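Local coordinates for protein AopB (Aeromonas hydrophila, PDB 3WXX) that binds the chaperone AcrH and probably helps form the type III secretion translocon in the host membrane, at residues M130-V141 against T206-T215. Numbering follows the deposited sequence.
Sequences MVIGAILIATGV and TAMKAVKFAT
The CB of A214 rests on the backbone of M130-V141, touching O and CG of M130 and N of A134. CB of A214 lies 3.6 Å from C of G133, which has no side chain to keep the methyl off. One turn back, the CB of A210 meets CB of A138 at 3.6 Å and also faces A134. I137 is a knob in the hole formed by K209, A210, F213 and A214. The CG2 of I137 stands anti to its own N, which places it against CE of K209 (4.0 Å) and CA of A210. CD1 of I137 lies 3.9 Å from CB of F213, and the two side chains cross at about a right angle. At the two ends, CG1 of V141 packs 3.7 Å from CB of A207, and SE of selenomethionine M130 lies 4.1 Å from CG1 of V211. This is small-residue helix packing: alanines and one glycine let the short axes approach to 8.0 Å, with N-to-C directions 124° apart. It joins helix 126-151, which overlaps two predicted transmembrane segments, to helix 201-217; both belong to the SseC-like family region. The chi1 of T215 (-68°) sets OG1 beside its backbone N, where it donates a hydrogen bond to O of V211 (2.7 Å). Further out, V211 also packs on V145 and I188. OG1 of T206 is hydrogen-bonded to O of S202 and to E6 of the AcrH chain, and L9 of that chain packs on V141.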
HETATM    1  N   MSE B 130       1.661   0.705  10.970  1.00 42.81           N
HETATM    2  CA  MSE B 130       1.472  -0.661  11.385  1.00 45.53           C
HETATM    3  C   MSE B 130       2.050  -1.609  10.364  1.00 49.88           C
HETATM    4  O   MSE B 130       2.636  -2.652  10.731  1.00 49.94           O
HETATM    5  CB  MSE B 130       0.021  -1.051  11.550  1.00 58.98           C
HETATM    6  CG  MSE B 130      -0.173  -2.576  11.331  1.00 70.68           C
HETATM    7 SE   MSE B 130      -2.064  -2.820  10.975  1.00119.77          SE
HETATM    8  CE  MSE B 130      -2.975  -1.384  12.061  1.00 96.25           C
ATOM      9  N   VAL B 131       1.847  -1.307   9.075  1.00 40.60           N
ATOM     10  CA  VAL B 131       2.382  -2.164   8.010  1.00 44.01           C
ATOM     11  C   VAL B 131       3.903  -2.327   8.170  1.00 44.69           C
ATOM     12  O   VAL B 131       4.435  -3.411   7.985  1.00 43.03           O
ATOM     13  CB  VAL B 131       1.998  -1.641   6.602  1.00 47.97           C
ATOM     14  CG1 VAL B 131       2.555  -2.535   5.523  1.00 49.63           C
ATOM     15  CG2 VAL B 131       0.483  -1.574   6.462  1.00 50.47           C
ATOM     16  N   ILE B 132       4.607  -1.283   8.593  1.00 49.83           N
ATOM     17  CA  ILE B 132       6.035  -1.468   8.917  1.00 58.46           C
ATOM     18  C   ILE B 132       6.224  -2.501  10.008  1.00 47.76           C
ATOM     19  O   ILE B 132       7.034  -3.392   9.879  1.00 44.06           O
ATOM     20  CB  ILE B 132       6.712  -0.157   9.339  1.00 67.84           C
ATOM     21  CG1 ILE B 132       7.056   0.658   8.105  1.00 71.21           C
ATOM     22  CG2 ILE B 132       8.003  -0.440  10.088  1.00 67.45           C
ATOM     23  CD1 ILE B 132       7.221   2.124   8.420  1.00 80.09           C
ATOM     24  N   GLY B 133       5.450  -2.369  11.074  1.00 50.13           N
ATOM     25  CA  GLY B 133       5.386  -3.403  12.128  1.00 48.89           C
ATOM     26  C   GLY B 133       5.111  -4.807  11.624  1.00 44.31           C
ATOM     27  O   GLY B 133       5.832  -5.738  11.945  1.00 44.44           O
ATOM     28  N   ALA B 134       4.096  -4.945  10.773  1.00 43.91           N
ATOM     29  CA  ALA B 134       3.754  -6.245  10.183  1.00 44.51           C
ATOM     30  C   ALA B 134       4.906  -6.844   9.396  1.00 39.73           C
ATOM     31  O   ALA B 134       5.133  -8.082   9.399  1.00 39.36           O
ATOM     32  CB  ALA B 134       2.518  -6.119   9.310  1.00 45.51           C
ATOM     33  N   ILE B 135       5.656  -5.972   8.745  1.00 40.75           N
ATOM     34  CA  ILE B 135       6.861  -6.394   7.979  1.00 44.39           C
ATOM     35  C   ILE B 135       8.002  -6.858   8.875  1.00 45.24           C
ATOM     36  O   ILE B 135       8.630  -7.876   8.597  1.00 47.04           O
ATOM     37  CB  ILE B 135       7.332  -5.286   7.027  1.00 41.54           C
ATOM     38  CG1 ILE B 135       6.300  -5.138   5.886  1.00 39.76           C
ATOM     39  CG2 ILE B 135       8.735  -5.569   6.553  1.00 39.96           C
ATOM     40  CD1 ILE B 135       6.599  -4.046   4.897  1.00 41.05           C
ATOM     41  N   LEU B 136       8.199  -6.177   9.991  1.00 50.69           N
ATOM     42  CA  LEU B 136       9.112  -6.687  11.051  1.00 59.71           C
ATOM     43  C   LEU B 136       8.719  -8.043  11.647  1.00 52.01           C
ATOM     44  O   LEU B 136       9.555  -8.929  11.765  1.00 44.29           O
ATOM     45  CB  LEU B 136       9.194  -5.701  12.207  1.00 67.44           C
ATOM     46  CG  LEU B 136      10.082  -4.503  11.917  1.00 73.54           C
ATOM     47  CD1 LEU B 136       9.701  -3.357  12.836  1.00 76.53           C
ATOM     48  CD2 LEU B 136      11.553  -4.880  12.052  1.00 75.93           C
ATOM     49  N   ILE B 137       7.441  -8.205  11.981  1.00 50.32           N
ATOM     50  CA  ILE B 137       6.955  -9.499  12.459  1.00 54.17           C
ATOM     51  C   ILE B 137       6.918 -10.604  11.391  1.00 54.23           C
ATOM     52  O   ILE B 137       7.293 -11.734  11.666  1.00 51.23           O
ATOM     53  CB  ILE B 137       5.535  -9.419  13.003  1.00 54.87           C
ATOM     54  CG1 ILE B 137       5.417  -8.347  14.089  1.00 66.55           C
ATOM     55  CG2 ILE B 137       5.095 -10.776  13.510  1.00 52.18           C
ATOM     56  CD1 ILE B 137       6.246  -8.626  15.317  1.00 69.16           C
ATOM     57  N   ALA B 138       6.461 -10.299  10.172  1.00 59.01           N
ATOM     58  CA  ALA B 138       6.142 -11.383   9.225  1.00 59.84           C
ATOM     59  C   ALA B 138       6.672 -11.205   7.793  1.00 56.26           C
ATOM     60  O   ALA B 138       6.205 -11.898   6.862  1.00 57.03           O
ATOM     61  CB  ALA B 138       4.634 -11.609   9.240  1.00 58.07           C
ATOM     62  N   THR B 139       7.641 -10.291   7.632  1.00 48.59           N
ATOM     63  CA  THR B 139       8.208  -9.916   6.320  1.00 48.24           C
ATOM     64  C   THR B 139       7.165  -9.948   5.191  1.00 42.57           C
ATOM     65  O   THR B 139       6.164  -9.262   5.290  1.00 37.74           O
ATOM     66  CB  THR B 139       9.506 -10.700   6.014  1.00 55.03           C
ATOM     67  OG1 THR B 139       9.287 -12.100   6.177  1.00 61.41           O
ATOM     68  CG2 THR B 139      10.585 -10.304   7.008  1.00 62.97           C
ATOM     69  N   GLY B 140       7.358 -10.747   4.153  1.00 42.72           N
ATOM     70  CA  GLY B 140       6.485 -10.697   2.984  1.00 43.09           C
ATOM     71  C   GLY B 140       5.004 -10.936   3.252  1.00 45.61           C
ATOM     72  O   GLY B 140       4.153 -10.422   2.511  1.00 50.37           O
ATOM     73  N   VAL B 141       4.673 -11.682   4.309  1.00 41.63           N
ATOM     74  CA  VAL B 141       3.280 -11.854   4.659  1.00 42.57           C
ATOM     75  C   VAL B 141       2.722 -10.569   5.240  1.00 43.06           C
ATOM     76  O   VAL B 141       1.582 -10.186   4.947  1.00 40.60           O
ATOM     77  CB  VAL B 141       3.072 -12.992   5.650  1.00 44.39           C
ATOM     78  CG1 VAL B 141       1.628 -13.060   6.099  1.00 45.05           C
ATOM     79  CG2 VAL B 141       3.458 -14.285   4.997  1.00 45.17           C
ATOM     80  N   THR B 206      -0.747 -16.362   9.919  1.00 45.80           N
ATOM     81  CA  THR B 206       0.465 -15.559  10.129  1.00 44.97           C
ATOM     82  C   THR B 206       0.180 -14.075   9.942  1.00 46.00           C
ATOM     83  O   THR B 206       0.677 -13.229  10.696  1.00 45.89           O
ATOM     84  CB  THR B 206       1.564 -15.967   9.133  1.00 42.53           C
ATOM     85  OG1 THR B 206       1.943 -17.313   9.373  1.00 48.70           O
ATOM     86  CG2 THR B 206       2.816 -15.127   9.287  1.00 46.54           C
ATOM     87  N   ALA B 207      -0.592 -13.759   8.907  1.00 46.41           N
ATOM     88  CA  ALA B 207      -0.945 -12.384   8.628  1.00 49.34           C
ATOM     89  C   ALA B 207      -1.720 -11.804   9.807  1.00 48.54           C
ATOM     90  O   ALA B 207      -1.504 -10.645  10.197  1.00 52.47           O
ATOM     91  CB  ALA B 207      -1.737 -12.291   7.329  1.00 47.88           C
HETATM   92  N   MSE B 208      -2.586 -12.619  10.397  1.00 50.40           N
HETATM   93  CA  MSE B 208      -3.353 -12.197  11.577  1.00 55.04           C
HETATM   94  C   MSE B 208      -2.424 -11.959  12.754  1.00 47.85           C
HETATM   95  O   MSE B 208      -2.479 -10.942  13.411  1.00 46.13           O
HETATM   96  CB  MSE B 208      -4.445 -13.228  11.895  1.00 54.87           C
HETATM   97  CG  MSE B 208      -5.346 -12.814  13.057  1.00 62.89           C
HETATM   98 SE   MSE B 208      -6.535 -11.365  12.488  1.00 85.26          SE
HETATM   99  CE  MSE B 208      -5.782  -9.782  13.413  1.00 92.49           C
ATOM    100  N   LYS B 209      -1.551 -12.890  13.009  1.00 46.71           N
ATOM    101  CA  LYS B 209      -0.550 -12.698  14.016  1.00 57.97           C
ATOM    102  C   LYS B 209       0.270 -11.412  13.765  1.00 57.05           C
ATOM    103  O   LYS B 209       0.434 -10.602  14.671  1.00 54.09           O
ATOM    104  CB  LYS B 209       0.308 -13.938  14.020  1.00 67.18           C
ATOM    105  CG  LYS B 209       1.434 -13.978  15.013  1.00 78.39           C
ATOM    106  CD  LYS B 209       2.490 -15.027  14.525  1.00 89.85           C
ATOM    107  CE  LYS B 209       3.462 -14.438  13.484  1.00 98.10           C
ATOM    108  NZ  LYS B 209       4.397 -15.466  12.938  1.00 99.56           N
ATOM    109  N   ALA B 210       0.708 -11.201  12.529  1.00 49.90           N
ATOM    110  CA  ALA B 210       1.469 -10.038  12.186  1.00 52.14           C
ATOM    111  C   ALA B 210       0.725  -8.791  12.553  1.00 53.63           C
ATOM    112  O   ALA B 210       1.291  -7.885  13.195  1.00 59.61           O
ATOM    113  CB  ALA B 210       1.776 -10.009  10.703  1.00 58.56           C
ATOM    114  N   VAL B 211      -0.510  -8.697  12.088  1.00 47.20           N
ATOM    115  CA  VAL B 211      -1.324  -7.498  12.364  1.00 49.19           C
ATOM    116  C   VAL B 211      -1.545  -7.305  13.855  1.00 50.68           C
ATOM    117  O   VAL B 211      -1.439  -6.195  14.362  1.00 45.24           O
ATOM    118  CB  VAL B 211      -2.697  -7.569  11.684  1.00 54.37           C
ATOM    119  CG1 VAL B 211      -3.580  -6.418  12.162  1.00 55.10           C
ATOM    120  CG2 VAL B 211      -2.538  -7.494  10.163  1.00 53.05           C
ATOM    121  N   LYS B 212      -1.786  -8.412  14.556  1.00 57.67           N
ATOM    122  CA  LYS B 212      -1.951  -8.425  16.001  1.00 61.14           C
ATOM    123  C   LYS B 212      -0.775  -7.759  16.698  1.00 60.00           C
ATOM    124  O   LYS B 212      -0.935  -6.829  17.456  1.00 55.74           O
ATOM    125  CB  LYS B 212      -1.991  -9.870  16.483  1.00 82.57           C
ATOM    126  CG  LYS B 212      -3.072 -10.175  17.474  1.00 98.11           C
ATOM    127  CD  LYS B 212      -4.371 -10.531  16.774  1.00106.17           C
ATOM    128  CE  LYS B 212      -5.592 -10.639  17.707  1.00127.16           C
ATOM    129  NZ  LYS B 212      -5.372 -10.376  19.172  1.00139.27           N
ATOM    130  N   PHE B 213       0.426  -8.243  16.410  1.00 56.52           N
ATOM    131  CA  PHE B 213       1.600  -7.803  17.111  1.00 57.14           C
ATOM    132  C   PHE B 213       2.078  -6.448  16.640  1.00 53.61           C
ATOM    133  O   PHE B 213       2.635  -5.704  17.418  1.00 52.04           O
ATOM    134  CB  PHE B 213       2.698  -8.861  16.991  1.00 70.59           C
ATOM    135  CG  PHE B 213       2.435 -10.108  17.814  1.00 87.77           C
ATOM    136  CD1 PHE B 213       1.188 -10.327  18.446  1.00 95.68           C
ATOM    137  CD2 PHE B 213       3.428 -11.086  17.944  1.00 89.51           C
ATOM    138  CE1 PHE B 213       0.960 -11.475  19.190  1.00103.23           C
ATOM    139  CE2 PHE B 213       3.207 -12.232  18.690  1.00 96.51           C
ATOM    140  CZ  PHE B 213       1.973 -12.428  19.310  1.00112.61           C
ATOM    141  N   ALA B 214       1.877  -6.107  15.375  1.00 58.17           N
ATOM    142  CA  ALA B 214       2.181  -4.753  14.894  1.00 59.34           C
ATOM    143  C   ALA B 214       1.280  -3.749  15.591  1.00 63.63           C
ATOM    144  O   ALA B 214       1.664  -2.625  15.921  1.00 65.01           O
ATOM    145  CB  ALA B 214       1.951  -4.680  13.423  1.00 61.75           C
ATOM    146  N   THR B 215       0.075  -4.203  15.864  1.00 73.28           N
ATOM    147  CA  THR B 215      -0.894  -3.411  16.590  1.00 78.68           C
ATOM    148  C   THR B 215      -0.473  -3.192  18.062  1.00 75.42           C
ATOM    149  O   THR B 215      -0.631  -2.072  18.558  1.00 72.55           O
ATOM    150  CB  THR B 215      -2.309  -4.026  16.429  1.00 76.03           C
ATOM    151  OG1 THR B 215      -2.705  -3.865  15.061  1.00 70.16           O
ATOM    152  CG2 THR B 215      -3.356  -3.371  17.359  1.00 72.26           C
TER